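Putative nucleotide-diphospho-sugar transferase (Desulfovibrio desulfuricans subsp. desulfuricans, PDB 3CGX) probably transfers a sugar from a nucleotide-diphospho-sugar donor to an unidentified acceptor, as expected of a GT-A-like fold. Local coordinates at residues Ile7-Lys12 against Gln45-Leu50; Ile56-Val59 against Asp64-Glu67; Ala80-Gln83 against Glu89-Lys92; Gly84-Glu89 against Ile161-Ala166; Lys97-Asp100 against Arg105-Leu108. All blocks are in the same frame, centred on the assembly; numbering follows the deposited sequence.

Interaction 1 (Ile7-Lys12 against Gln45-Leu50); sequences ILFFVK and QGLARL
Leu47, in the last part of helix 29-47, sends its two methyls to different partners on the strand: CD1 goes to Phe9 and CD2 to Ile7. With CG lying opposite the carbonyl carbon (chi1 -64°), the branch reaches toward the strand. CD1 sits 3.9 Å from the centroid of the Phe9 ring and only 13° off the ring normal, so this is a CH-pi contact over the middle of the face and not at the rim. Val11 CG1 covers the other face of the same ring, offset toward its edge, and Val40 and Met43 of the helix also touch Phe9. The second methyl is looser: Leu47 CD2 is 4.3 Å from Ile7 CD1. A type I turn runs from Leu47 to Leu50, closed by Leu50 N to Leu47 O at 2.9 Å. That turn brings Leu50 back to the sheet, where its CD1 meets Ile7 CD1 at 3.8 Å, the two side chains crossing at about a right angle. Leu54 and Val107, on the strands next to 5-11, also touch Ile7. Strand 5-11, helix 29-47 and the parallel neighbouring strand 53-58 follow one another as a beta-alpha-beta arrangement, and this contact packs the helix on its first strand. With no hydrogen bond between them, segment 45-50 and the strand are joined by dispersion and exclusion of water, the methyl over the Phe9 face adding a weak CH-pi component.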
loop_
_atom_site.group_PDB
_atom_site.type_symbol
_atom_site.label_atom_id
_atom_site.label_comp_id
_atom_site.label_asym_id
_atom_site.label_seq_id
_atom_site.Cartn_x
_atom_site.Cartn_y
_atom_site.Cartn_z
ATOM N N ILE A 7 8.456 4.742 6.446
ATOM C CA ILE A 7 7.312 4.179 5.705
ATOM C C ILE A 7 7.758 3.841 4.294
ATOM O O ILE A 7 8.290 4.702 3.579
ATOM C CB ILE A 7 6.117 5.139 5.588
ATOM C CG1 ILE A 7 5.575 5.561 6.958
ATOM C CG2 ILE A 7 5.024 4.536 4.708
ATOM C CD1 ILE A 7 4.829 6.931 6.885
ATOM N N LEU A 8 7.632 2.568 3.937
ATOM C CA LEU A 8 7.906 2.109 2.580
ATOM C C LEU A 8 6.575 1.948 1.867
ATOM O O LEU A 8 5.737 1.112 2.238
ATOM C CB LEU A 8 8.654 0.804 2.570
ATOM C CG LEU A 8 9.898 0.721 3.437
ATOM C CD1 LEU A 8 10.486 -0.716 3.471
ATOM C CD2 LEU A 8 10.928 1.802 3.008
ATOM N N PHE A 9 6.417 2.749 0.828
ATOM C CA PHE A 9 5.152 2.900 0.093
ATOM C C PHE A 9 5.290 2.320 -1.317
ATOM O O PHE A 9 5.977 2.840 -2.152
ATOM C CB PHE A 9 4.739 4.370 0.126
ATOM C CG PHE A 9 3.391 4.691 -0.530
ATOM C CD1 PHE A 9 2.269 3.894 -0.306
ATOM C CD2 PHE A 9 3.229 5.839 -1.300
ATOM C CE1 PHE A 9 1.021 4.249 -0.838
ATOM C CE2 PHE A 9 1.953 6.159 -1.857
ATOM C CZ PHE A 9 0.878 5.329 -1.628
ATOM N N PHE A 10 4.649 1.180 -1.526
ATOM C CA PHE A 10 4.767 0.398 -2.754
ATOM C C PHE A 10 3.730 0.827 -3.767
ATOM O O PHE A 10 2.517 0.794 -3.512
ATOM C CB PHE A 10 4.659 -1.117 -2.427
ATOM C CG PHE A 10 5.962 -1.787 -2.113
ATOM C CD1 PHE A 10 6.921 -1.181 -1.311
ATOM C CD2 PHE A 10 6.222 -3.086 -2.596
ATOM C CE1 PHE A 10 8.124 -1.801 -1.081
ATOM C CE2 PHE A 10 7.408 -3.730 -2.309
ATOM C CZ PHE A 10 8.363 -3.100 -1.569
ATOM N N VAL A 11 4.246 1.264 -4.921
ATOM C CA VAL A 11 3.497 1.864 -6.024
ATOM C C VAL A 11 3.976 1.327 -7.382
ATOM O O VAL A 11 5.003 0.694 -7.493
ATOM C CB VAL A 11 3.661 3.441 -6.003
ATOM C CG1 VAL A 11 3.166 4.062 -4.659
ATOM C CG2 VAL A 11 5.142 3.885 -6.306
ATOM N N LYS A 12 3.162 1.528 -8.388
ATOM C CA LYS A 12 3.527 1.343 -9.800
ATOM C C LYS A 12 3.168 2.619 -10.600
ATOM O O LYS A 12 2.168 3.293 -10.314
ATOM C CB LYS A 12 2.815 0.136 -10.397
ATOM C CG LYS A 12 3.219 -0.216 -11.805
ATOM C CD LYS A 12 2.719 -1.563 -12.257
ATOM C CE LYS A 12 3.139 -1.843 -13.723
ATOM N NZ LYS A 12 2.563 -3.130 -14.125
ATOM N N GLN A 45 -0.176 12.471 0.132
ATOM C CA GLN A 45 -0.485 13.693 0.839
ATOM C C GLN A 45 -0.675 13.423 2.332
ATOM O O GLN A 45 -0.161 14.169 3.186
ATOM C CB GLN A 45 -1.722 14.360 0.210
ATOM C CG GLN A 45 -2.153 15.627 0.879
ATOM C CD GLN A 45 -3.234 16.330 0.078
ATOM O OE1 GLN A 45 -3.973 15.705 -0.708
ATOM N NE2 GLN A 45 -3.318 17.631 0.247
ATOM N N GLY A 46 -1.395 12.359 2.635
ATOM C CA GLY A 46 -1.596 11.895 3.997
ATOM C C GLY A 46 -0.318 11.361 4.680
ATOM O O GLY A 46 0.016 11.755 5.796
ATOM N N LEU A 47 0.425 10.497 3.993
ATOM C CA LEU A 47 1.674 9.932 4.533
ATOM C C LEU A 47 2.811 10.951 4.724
ATOM O O LEU A 47 3.529 10.890 5.737
ATOM C CB LEU A 47 2.201 8.832 3.623
ATOM C CG LEU A 47 1.284 7.609 3.517
ATOM C CD1 LEU A 47 1.889 6.641 2.472
ATOM C CD2 LEU A 47 1.048 6.942 4.924
ATOM N N ALA A 48 2.952 11.861 3.751
ATOM C CA ALA A 48 4.019 12.884 3.741
ATOM C C ALA A 48 3.908 13.810 4.935
ATOM O O ALA A 48 4.854 14.505 5.272
ATOM C CB ALA A 48 4.033 13.688 2.434
ATOM N N ARG A 49 2.789 13.761 5.628
ATOM C CA ARG A 49 2.619 14.584 6.817
ATOM C C ARG A 49 2.952 13.867 8.130
ATOM O O ARG A 49 2.922 14.508 9.180
ATOM C CB ARG A 49 1.185 15.147 6.875
ATOM C CG ARG A 49 0.842 16.165 5.739
ATOM C CD ARG A 49 -0.667 16.520 5.652
ATOM N N LEU A 50 3.280 12.568 8.112
ATOM C CA LEU A 50 3.490 11.798 9.374
ATOM C C LEU A 50 4.863 11.980 10.028
ATOM O O LEU A 50 5.693 12.615 9.456
ATOM C CB LEU A 50 3.292 10.307 9.172
ATOM C CG LEU A 50 1.889 9.959 8.658
ATOM C CD1 LEU A 50 1.769 8.468 8.432
ATOM C CD2 LEU A 50 0.835 10.510 9.636
#

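Interaction 2 (Ile56-Val59 against Asp64-Glu67); sequences ICYV and DLPE
Tyr58 reaches from strand 53-58 to Leu65 and Pro66, which open helix 65-73. Its CB points to the helix, and a chi1 of 62° lodges CG between the backbone N and the carbonyl carbon, the crowded position. From there the ring runs past Leu65, the two side chains heading in opposite directions. CD1 of Tyr58 lies 4.0 Å from Leu65 CD1. One atom further, Tyr58 CE1 is 3.9 Å from that same methyl and equally near Leu65 CB, an approach that is oblique to the ring. At the tip, Tyr58 OH comes 3.5 Å from Pro66 CG, with the pyrrolidine ring set across the tyrosine at about a right angle. The backbone of the next residue adds a further touch: Val59 O is 3.7 Å from Leu65 CD1. Phe69, one turn along the helix, stacks on the Tyr58 ring, while Phe79 and Ala81 of the adjacent strand also touch it. The contact closes the first half of the beta-alpha-beta unit made by strand 53-58, helix 65-73 and strand 78-81. Since Leu65 and Pro66 offer carbon alone to the ring and its hydroxyl, this junction rests on shape and dispersion, without a hydrogen bond between the two segments.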
loop_
_atom_site.group_PDB
_atom_site.type_symbol
_atom_site.label_atom_id
_atom_site.label_comp_id
_atom_site.label_asym_id
_atom_site.label_seq_id
_atom_site.Cartn_x
_atom_site.Cartn_y
_atom_site.Cartn_z
ATOM N N ILE A 56 9.351 5.978 -1.422
ATOM C CA ILE A 56 8.423 5.541 -2.426
ATOM C C ILE A 56 9.112 4.498 -3.296
ATOM O O ILE A 56 10.091 4.772 -4.017
ATOM C CB ILE A 56 7.895 6.728 -3.274
ATOM C CG1 ILE A 56 7.174 7.766 -2.391
ATOM C CG2 ILE A 56 6.988 6.222 -4.425
ATOM C CD1 ILE A 56 6.924 9.108 -3.093
ATOM N N CYS A 57 8.614 3.269 -3.200
ATOM C CA CYS A 57 9.247 2.093 -3.837
ATOM C C CYS A 57 8.398 1.590 -4.980
ATOM O O CYS A 57 7.296 1.070 -4.761
ATOM C CB CYS A 57 9.438 0.979 -2.792
ATOM S SG CYS A 57 10.403 1.440 -1.354
ATOM N N TYR A 58 8.908 1.771 -6.211
ATOM C CA TYR A 58 8.166 1.494 -7.410
ATOM C C TYR A 58 8.542 0.214 -8.161
ATOM O O TYR A 58 9.693 -0.247 -8.214
ATOM C CB TYR A 58 8.249 2.689 -8.359
ATOM C CG TYR A 58 9.626 3.067 -8.848
ATOM C CD1 TYR A 58 10.188 2.445 -9.941
ATOM C CD2 TYR A 58 10.366 4.101 -8.233
ATOM C CE1 TYR A 58 11.394 2.827 -10.396
ATOM C CE2 TYR A 58 11.587 4.462 -8.684
ATOM C CZ TYR A 58 12.101 3.822 -9.758
ATOM O OH TYR A 58 13.339 4.195 -10.249
ATOM N N VAL A 59 7.508 -0.362 -8.732
ATOM C CA VAL A 59 7.642 -1.547 -9.516
ATOM C C VAL A 59 8.644 -1.226 -10.629
ATOM O O VAL A 59 8.498 -0.200 -11.339
ATOM C CB VAL A 59 6.298 -2.022 -10.084
ATOM C CG1 VAL A 59 6.455 -3.132 -11.123
ATOM C CG2 VAL A 59 5.357 -2.485 -8.924
ATOM N N ASP A 64 13.295 5.179 -17.959
ATOM C CA ASP A 64 12.756 6.537 -17.808
ATOM C C ASP A 64 11.931 6.767 -16.557
ATOM O O ASP A 64 11.468 7.869 -16.320
ATOM C CB ASP A 64 11.999 6.981 -19.052
ATOM C CG ASP A 64 10.739 6.168 -19.342
ATOM O OD1 ASP A 64 10.315 5.303 -18.564
ATOM O OD2 ASP A 64 10.177 6.453 -20.409
ATOM N N LEU A 65 11.799 5.745 -15.712
ATOM C CA LEU A 65 10.949 5.874 -14.549
ATOM C C LEU A 65 11.386 6.905 -13.499
ATOM O O LEU A 65 10.519 7.580 -12.953
ATOM C CB LEU A 65 10.689 4.518 -13.876
ATOM C CG LEU A 65 9.641 3.657 -14.595
ATOM C CD1 LEU A 65 9.593 2.321 -13.848
ATOM C CD2 LEU A 65 8.188 4.286 -14.732
ATOM N N PRO A 66 12.685 6.989 -13.183
ATOM C CA PRO A 66 13.068 7.942 -12.122
ATOM C C PRO A 66 12.576 9.389 -12.357
ATOM O O PRO A 66 11.955 10.012 -11.479
ATOM C CB PRO A 66 14.587 7.810 -12.055
ATOM C CG PRO A 66 14.855 6.444 -12.527
ATOM C CD PRO A 66 13.812 6.145 -13.586
ATOM N N GLU A 67 12.782 9.911 -13.538
ATOM C CA GLU A 67 12.348 11.275 -13.817
ATOM C C GLU A 67 10.824 11.324 -14.019
ATOM O O GLU A 67 10.173 12.359 -13.777
ATOM C CB GLU A 67 13.115 11.856 -15.013
ATOM C CG GLU A 67 14.565 12.125 -14.733
ATOM C CD GLU A 67 14.791 13.158 -13.634
ATOM O OE1 GLU A 67 13.974 14.095 -13.514
ATOM O OE2 GLU A 67 15.788 13.012 -12.882
#

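Interaction 3 (Ala80-Gln83 against Glu89-Lys92); sequences AAQQ and ERMK
Arg90, Gln83 and Gln82 carry most of this contact, Arg90 above all. Arg90 CG lies opposite the carbonyl carbon (chi1 -70°) and the chain is straight from CG to NE, which carries CD past Gln82 OE1. The two side chains cross at about a right angle, with Gln82 OE1 resting 3.4 Å from Arg90 CD, beside the aliphatic part. The amide and guanidinium planes stand 78° apart, and the two groups are linked through a water: it donates to Gln82 OE1 at 2.8 Å and accepts from Arg90 NH1 at 3.2 Å, lying in the guanidinium plane at its edge. Gln82 NE2 is bonded separately to Cys57 O on the neighbouring strand, which settles the rotation of the amide. The contact spans the short connection from strand 78-81 into helix 87-100, part of the alpha/beta sheet expected of a GT-A-like domain. Gln83 takes part through its backbone, its CB pointing away from the helix. Gln83 O faces Arg90 CA at 3.5 Å, and the angle of 161° at the hydrogen fits a CA-H...O contact; the same oxygen also accepts a hydrogen bond from His93 ND1. A second water joins the main chains, accepting from Gln83 N at 2.8 Å and donating to Arg90 O at 2.7 Å. Arg90 NE donates a hydrogen bond to Gly84 O, which helps hold the guanidinium in place.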
loop_
_atom_site.group_PDB
_atom_site.type_symbol
_atom_site.label_atom_id
_atom_site.label_comp_id
_atom_site.label_asym_id
_atom_site.label_seq_id
_atom_site.Cartn_x
_atom_site.Cartn_y
_atom_site.Cartn_z
ATOM N N ALA A 80 12.809 4.836 -4.971
ATOM C CA ALA A 80 13.704 3.696 -5.234
ATOM C C ALA A 80 12.939 2.636 -5.970
ATOM O O ALA A 80 11.755 2.428 -5.691
ATOM C CB ALA A 80 14.286 3.116 -3.936
ATOM N N ALA A 81 13.611 1.962 -6.916
ATOM C CA ALA A 81 13.009 0.812 -7.590
ATOM C C ALA A 81 12.908 -0.310 -6.579
ATOM O O ALA A 81 13.776 -0.498 -5.748
ATOM C CB ALA A 81 13.803 0.330 -8.851
ATOM N N GLN A 82 11.822 -1.038 -6.661
ATOM C CA GLN A 82 11.678 -2.304 -5.956
ATOM C C GLN A 82 12.631 -3.248 -6.667
ATOM O O GLN A 82 12.821 -3.178 -7.900
ATOM C CB GLN A 82 10.264 -2.864 -6.046
ATOM C CG GLN A 82 9.164 -2.071 -5.299
ATOM C CD GLN A 82 7.785 -2.675 -5.531
ATOM O OE1 GLN A 82 7.668 -3.903 -5.667
ATOM N NE2 GLN A 82 6.721 -1.824 -5.572
ATOM N N GLN A 83 13.198 -4.157 -5.900
ATOM C CA GLN A 83 14.157 -5.116 -6.453
ATOM C C GLN A 83 13.927 -6.496 -5.887
ATOM O O GLN A 83 13.983 -6.704 -4.663
ATOM C CB GLN A 83 15.576 -4.719 -6.074
ATOM C CG GLN A 83 15.876 -3.256 -6.175
ATOM C CD GLN A 83 17.361 -2.953 -5.982
ATOM O OE1 GLN A 83 18.159 -3.841 -5.660
ATOM N NE2 GLN A 83 17.739 -1.696 -6.212
ATOM N N GLU A 89 10.375 -11.140 -2.298
ATOM C CA GLU A 89 11.766 -10.654 -2.397
ATOM C C GLU A 89 11.837 -9.118 -2.413
ATOM O O GLU A 89 12.700 -8.515 -1.774
ATOM C CB GLU A 89 12.514 -11.242 -3.621
ATOM C CG GLU A 89 12.764 -12.765 -3.484
ATOM C CD GLU A 89 13.364 -13.153 -2.114
ATOM O OE1 GLU A 89 14.577 -12.921 -1.905
ATOM O OE2 GLU A 89 12.616 -13.691 -1.246
ATOM N N ARG A 90 10.905 -8.503 -3.121
ATOM C CA ARG A 90 10.861 -7.020 -3.227
ATOM C C ARG A 90 10.620 -6.394 -1.855
ATOM O O ARG A 90 11.280 -5.432 -1.480
ATOM C CB ARG A 90 9.806 -6.587 -4.254
ATOM C CG ARG A 90 10.240 -6.940 -5.659
ATOM C CD ARG A 90 9.179 -6.812 -6.708
ATOM N NE ARG A 90 9.816 -7.117 -7.999
ATOM C CZ ARG A 90 9.229 -6.999 -9.184
ATOM N NH1 ARG A 90 7.996 -6.561 -9.273
ATOM N NH2 ARG A 90 9.880 -7.325 -10.291
HETATM N N MSE A 91 9.703 -6.974 -1.082
HETATM C CA MSE A 91 9.409 -6.467 0.260
HETATM C C MSE A 91 10.559 -6.706 1.225
HETATM O O MSE A 91 10.953 -5.824 1.983
HETATM C CB MSE A 91 8.132 -7.097 0.814
HETATM C CG MSE A 91 6.909 -6.624 0.069
HETATM SE SE MSE A 91 5.138 -7.086 0.814
HETATM C CE MSE A 91 5.165 -9.011 0.482
ATOM N N LYS A 92 11.081 -7.921 1.218
ATOM C CA LYS A 92 12.237 -8.264 2.055
ATOM C C LYS A 92 13.411 -7.327 1.812
ATOM O O LYS A 92 14.016 -6.781 2.757
ATOM C CB LYS A 92 12.707 -9.702 1.768
ATOM C CG LYS A 92 13.735 -10.181 2.745
ATOM C CD LYS A 92 14.430 -11.410 2.226
ATOM C CE LYS A 92 13.489 -12.548 1.956
ATOM N NZ LYS A 92 14.303 -13.798 1.551
HETATM O O HOH W 1 6.045 -5.758 -6.892
HETATM O O HOH W 2 12.746 -3.823 -3.106
#

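Interaction 4 (Gly84-Glu89 against Ile161-Ala166); sequences GLDLGE and IRWGEA
A bare stretch of helix backbone lies on an aromatic face here: Gly88, in the first turn of helix 87-100, is pressed against the indole of Trp163. Gly88 N stands 3.5 Å above the indole plane, offset toward the rim, and Gly88 CA is 3.5 Å from Trp163 CZ2. With no side chain in the way, the Gly88 backbone itself lies against the ring. Ile161 CG2 lies over the opposite face, putting the indole between its own loop and the helix. Asp86 is the N-cap of this helix, and its OD1 accepts from Glu89 N at 2.8 Å with an angle of 172° at the hydrogen, an almost straight capping bond. With CG set between the backbone N and the carbonyl carbon (chi1 59°), the Asp86 carboxylate can cap the helix and also flank the indole: Asp86 OD2 is 3.6 Å from Trp163 CD1, and the carboxylate and ring planes are 52° apart. On the six-membered ring, Leu87 CB makes a longer apolar contact with Trp163 CE3 at 4.4 Å. The loop that bears the tryptophan, between strand 143-149 and helix 169-178, bends sharply at Arg162, the centre of an inverse gamma turn. Val168, further along the loop, also touches Trp163.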
loop_
_atom_site.group_PDB
_atom_site.type_symbol
_atom_site.label_atom_id
_atom_site.label_comp_id
_atom_site.label_asym_id
_atom_site.label_seq_id
_atom_site.Cartn_x
_atom_site.Cartn_y
_atom_site.Cartn_z
ATOM N N GLY A 84 13.718 -7.429 -6.787
ATOM C CA GLY A 84 13.615 -8.823 -6.407
ATOM C C GLY A 84 12.793 -9.536 -7.430
ATOM O O GLY A 84 12.149 -8.892 -8.241
ATOM N N LEU A 85 12.804 -10.865 -7.355
ATOM C CA LEU A 85 12.146 -11.725 -8.352
ATOM C C LEU A 85 10.649 -11.734 -8.229
ATOM O O LEU A 85 9.954 -11.805 -9.253
ATOM C CB LEU A 85 12.633 -13.183 -8.278
ATOM C CG LEU A 85 13.822 -13.487 -9.186
ATOM C CD1 LEU A 85 15.122 -13.051 -8.529
ATOM C CD2 LEU A 85 13.856 -14.977 -9.528
ATOM N N ASP A 86 10.163 -11.676 -6.987
ATOM C CA ASP A 86 8.725 -11.673 -6.696
ATOM C C ASP A 86 8.395 -10.615 -5.621
ATOM O O ASP A 86 9.291 -9.872 -5.157
ATOM C CB ASP A 86 8.211 -13.073 -6.281
ATOM C CG ASP A 86 8.896 -13.631 -5.043
ATOM O OD1 ASP A 86 9.284 -12.871 -4.139
ATOM O OD2 ASP A 86 9.033 -14.877 -4.941
ATOM N N LEU A 87 7.123 -10.546 -5.238
ATOM C CA LEU A 87 6.687 -9.506 -4.284
ATOM C C LEU A 87 7.328 -9.728 -2.925
ATOM O O LEU A 87 7.709 -8.780 -2.251
ATOM C CB LEU A 87 5.174 -9.425 -4.179
ATOM C CG LEU A 87 4.629 -8.278 -3.309
ATOM C CD1 LEU A 87 5.039 -6.892 -3.809
ATOM C CD2 LEU A 87 3.112 -8.350 -3.227
ATOM N N GLY A 88 7.556 -10.987 -2.562
ATOM C CA GLY A 88 8.158 -11.270 -1.277
ATOM C C GLY A 88 9.610 -10.824 -1.250
ATOM O O GLY A 88 10.044 -10.202 -0.287
ATOM N N GLU A 89 10.375 -11.140 -2.298
ATOM C CA GLU A 89 11.766 -10.654 -2.397
ATOM C C GLU A 89 11.837 -9.118 -2.413
ATOM O O GLU A 89 12.700 -8.515 -1.774
ATOM C CB GLU A 89 12.514 -11.242 -3.621
ATOM C CG GLU A 89 12.764 -12.765 -3.484
ATOM C CD GLU A 89 13.364 -13.153 -2.114
ATOM O OE1 GLU A 89 14.577 -12.921 -1.905
ATOM O OE2 GLU A 89 12.616 -13.691 -1.246
ATOM N N ILE A 161 6.393 -18.099 0.430
ATOM C CA ILE A 161 4.989 -17.747 0.249
ATOM C C ILE A 161 4.669 -17.978 -1.221
ATOM O O ILE A 161 5.489 -17.746 -2.102
ATOM C CB ILE A 161 4.591 -16.298 0.712
ATOM C CG1 ILE A 161 3.968 -16.301 2.122
ATOM C CG2 ILE A 161 3.498 -15.745 -0.201
ATOM C CD1 ILE A 161 4.881 -16.508 3.317
ATOM N N ARG A 162 3.469 -18.473 -1.471
ATOM C CA ARG A 162 2.991 -18.715 -2.836
ATOM C C ARG A 162 2.342 -17.456 -3.390
ATOM O O ARG A 162 1.125 -17.383 -3.476
ATOM C CB ARG A 162 1.976 -19.874 -2.860
ATOM N N TRP A 163 3.158 -16.479 -3.790
ATOM C CA TRP A 163 2.632 -15.172 -4.228
ATOM C C TRP A 163 1.675 -15.399 -5.387
ATOM O O TRP A 163 1.994 -16.104 -6.339
ATOM C CB TRP A 163 3.764 -14.159 -4.548
ATOM C CG TRP A 163 4.663 -14.039 -3.360
ATOM C CD1 TRP A 163 5.885 -14.644 -3.189
ATOM C CD2 TRP A 163 4.368 -13.366 -2.113
ATOM N NE1 TRP A 163 6.379 -14.370 -1.919
ATOM C CE2 TRP A 163 5.485 -13.571 -1.251
ATOM C CE3 TRP A 163 3.302 -12.573 -1.662
ATOM C CZ2 TRP A 163 5.524 -13.096 0.067
ATOM C CZ3 TRP A 163 3.362 -12.052 -0.354
ATOM C CH2 TRP A 163 4.487 -12.293 0.479
ATOM N N GLY A 164 0.476 -14.840 -5.249
ATOM C CA GLY A 164 -0.578 -14.929 -6.265
ATOM C C GLY A 164 -1.256 -16.280 -6.441
ATOM O O GLY A 164 -2.153 -16.414 -7.292
ATOM N N GLU A 165 -0.839 -17.275 -5.649
ATOM C CA GLU A 165 -1.352 -18.672 -5.784
ATOM C C GLU A 165 -2.202 -19.108 -4.584
ATOM O O GLU A 165 -2.736 -20.222 -4.548
ATOM C CB GLU A 165 -0.198 -19.675 -6.009
ATOM N N ALA A 166 -2.311 -18.211 -3.605
ATOM C CA ALA A 166 -3.085 -18.468 -2.382
ATOM C C ALA A 166 -3.342 -17.202 -1.538
ATOM O O ALA A 166 -2.997 -16.082 -1.933
ATOM C CB ALA A 166 -2.374 -19.564 -1.517
#

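Interaction 5 (Lys97-Asp100 against Arg105-Leu108); sequences KAFD and RVVL
Apolar contacts dominate between Phe99 and Ala98, in the last turn of helix 87-100, and Val106 near the start of strand 105-109. The CG2 methyl of Val106 serves both helix residues: it is 3.9 Å from Ala98 CB and 3.5 Å from Phe99 CE1. The second methyl, Val106 CG1, stays nearer the alanine, 4.1 Å from Ala98 CB. Val106 CB itself reaches Phe99 CZ at 3.9 Å, so the valine is set against the outer end of the ring. Val106 CG2 also makes a CH-pi contact, 4.0 Å from the centroid of the Phe99 ring and 30° off its normal, over the face but displaced toward the CE1 side. The Phe99 chi1 of -74° places CG opposite the carbonyl carbon and turns the ring toward the strand. Phe153 meets the same ring with the planes at about 45°. Polar groups come near only at the margin: Arg105 N lies near the Phe99 ring plane, 4.5 Å from Phe99 CE1, while the Arg105 CB points away from the helix, and its guanidinium hydrogen-bonds Leu125 O and forms a salt bridge with Glu4. Helix 87-100 connects edge strand 78-81 to the parallel strand 105-109, a beta-alpha-beta crossover that passes strands 53-58 and 5-11, and this contact packs its C-terminal end on the strand it leads into. With no hydrogen bond between segments 97-100 and 105-108, the short connection between helix and strand is packed mainly by hydrocarbon, and Val106 CG2, shared by Ala98 and the Phe99 face, helps to space the helix from the sheet.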
loop_
_atom_site.group_PDB
_atom_site.type_symbol
_atom_site.label_atom_id
_atom_site.label_comp_id
_atom_site.label_asym_id
_atom_site.label_seq_id
_atom_site.Cartn_x
_atom_site.Cartn_y
_atom_site.Cartn_z
ATOM N N LYS A 97 16.830 -3.046 3.545
ATOM C CA LYS A 97 17.583 -1.836 3.199
ATOM C C LYS A 97 17.335 -0.703 4.184
ATOM O O LYS A 97 18.262 0.047 4.586
ATOM C CB LYS A 97 17.213 -1.393 1.796
ATOM C CG LYS A 97 17.667 -0.024 1.380
ATOM C CD LYS A 97 19.112 0.060 1.035
ATOM C CE LYS A 97 19.377 1.377 0.286
ATOM N NZ LYS A 97 18.759 2.578 0.943
ATOM N N ALA A 98 16.073 -0.566 4.571
ATOM C CA ALA A 98 15.668 0.494 5.507
ATOM C C ALA A 98 16.326 0.280 6.873
ATOM O O ALA A 98 16.832 1.216 7.491
ATOM C CB ALA A 98 14.126 0.610 5.607
ATOM N N PHE A 99 16.387 -0.969 7.299
ATOM C CA PHE A 99 17.007 -1.296 8.567
ATOM C C PHE A 99 18.506 -1.073 8.452
ATOM O O PHE A 99 19.131 -0.585 9.373
ATOM C CB PHE A 99 16.689 -2.736 9.007
ATOM C CG PHE A 99 15.277 -2.909 9.509
ATOM C CD1 PHE A 99 14.771 -2.054 10.482
ATOM C CD2 PHE A 99 14.471 -3.906 9.025
ATOM C CE1 PHE A 99 13.513 -2.202 10.940
ATOM C CE2 PHE A 99 13.180 -4.041 9.478
ATOM C CZ PHE A 99 12.699 -3.190 10.428
ATOM N N ASP A 100 19.081 -1.459 7.321
ATOM C CA ASP A 100 20.523 -1.207 7.072
ATOM C C ASP A 100 20.821 0.285 7.109
ATOM O O ASP A 100 21.894 0.708 7.507
ATOM C CB ASP A 100 20.957 -1.741 5.709
ATOM C CG ASP A 100 21.000 -3.247 5.651
ATOM O OD1 ASP A 100 20.860 -3.912 6.707
ATOM O OD2 ASP A 100 21.195 -3.762 4.529
ATOM N N ARG A 105 12.174 1.412 13.252
ATOM C CA ARG A 105 10.844 0.895 13.003
ATOM C C ARG A 105 10.453 1.218 11.575
ATOM O O ARG A 105 10.568 2.346 11.133
ATOM C CB ARG A 105 9.824 1.539 13.941
ATOM C CG ARG A 105 9.951 1.152 15.436
ATOM C CD ARG A 105 9.041 2.041 16.249
ATOM N NE ARG A 105 9.689 3.313 16.534
ATOM C CZ ARG A 105 9.084 4.483 16.627
ATOM N NH1 ARG A 105 7.778 4.582 16.449
ATOM N NH2 ARG A 105 9.803 5.566 16.896
ATOM N N VAL A 106 9.958 0.196 10.886
ATOM C CA VAL A 106 9.622 0.303 9.497
ATOM C C VAL A 106 8.295 -0.360 9.183
ATOM O O VAL A 106 8.043 -1.471 9.596
ATOM C CB VAL A 106 10.734 -0.364 8.610
ATOM C CG1 VAL A 106 10.379 -0.272 7.132
ATOM C CG2 VAL A 106 12.097 0.261 8.895
ATOM N N VAL A 107 7.441 0.371 8.467
ATOM C CA VAL A 107 6.197 -0.202 7.951
ATOM C C VAL A 107 6.207 -0.133 6.421
ATOM O O VAL A 107 6.674 0.834 5.812
ATOM C CB VAL A 107 4.880 0.446 8.560
ATOM C CG1 VAL A 107 4.846 0.294 10.126
ATOM C CG2 VAL A 107 4.773 1.844 8.175
ATOM N N LEU A 108 5.731 -1.205 5.810
ATOM C CA LEU A 108 5.622 -1.282 4.356
ATOM C C LEU A 108 4.135 -1.457 4.012
ATOM O O LEU A 108 3.448 -2.310 4.543
ATOM C CB LEU A 108 6.513 -2.418 3.826
ATOM C CG LEU A 108 6.665 -2.694 2.323
ATOM C CD1 LEU A 108 7.916 -3.597 2.085
ATOM C CD2 LEU A 108 5.426 -3.330 1.766
#

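How the interactions relate
Interactions 1, 2, 3 and 5 all rest on one mixed sheet, in which strand 5-11 lies between 53-58 and 105-109, hydrogen-bonded through Phe9 O to Cys57 N (2.9 Å) and Leu8 N to Val107 O (2.7 Å). Tyr58 O to Gln82 N (2.8 Å) ties interaction 2 to interaction 3. Helix 87-100 serves interactions 3, 4 and 5; the first two share Glu89 and are joined by selenomethionine Met91 CE on Trp163 CH2 (3.4 Å). Interaction 4 lies about 12 Å from interaction 3 and about 22 Å from interaction 1, centre to centre, yet Phe10 CD2 still touches Leu87 CD1 (4.2 Å). A bound imidazole, probably from crystallisation, lies about 6 Å from the Val59 side chain.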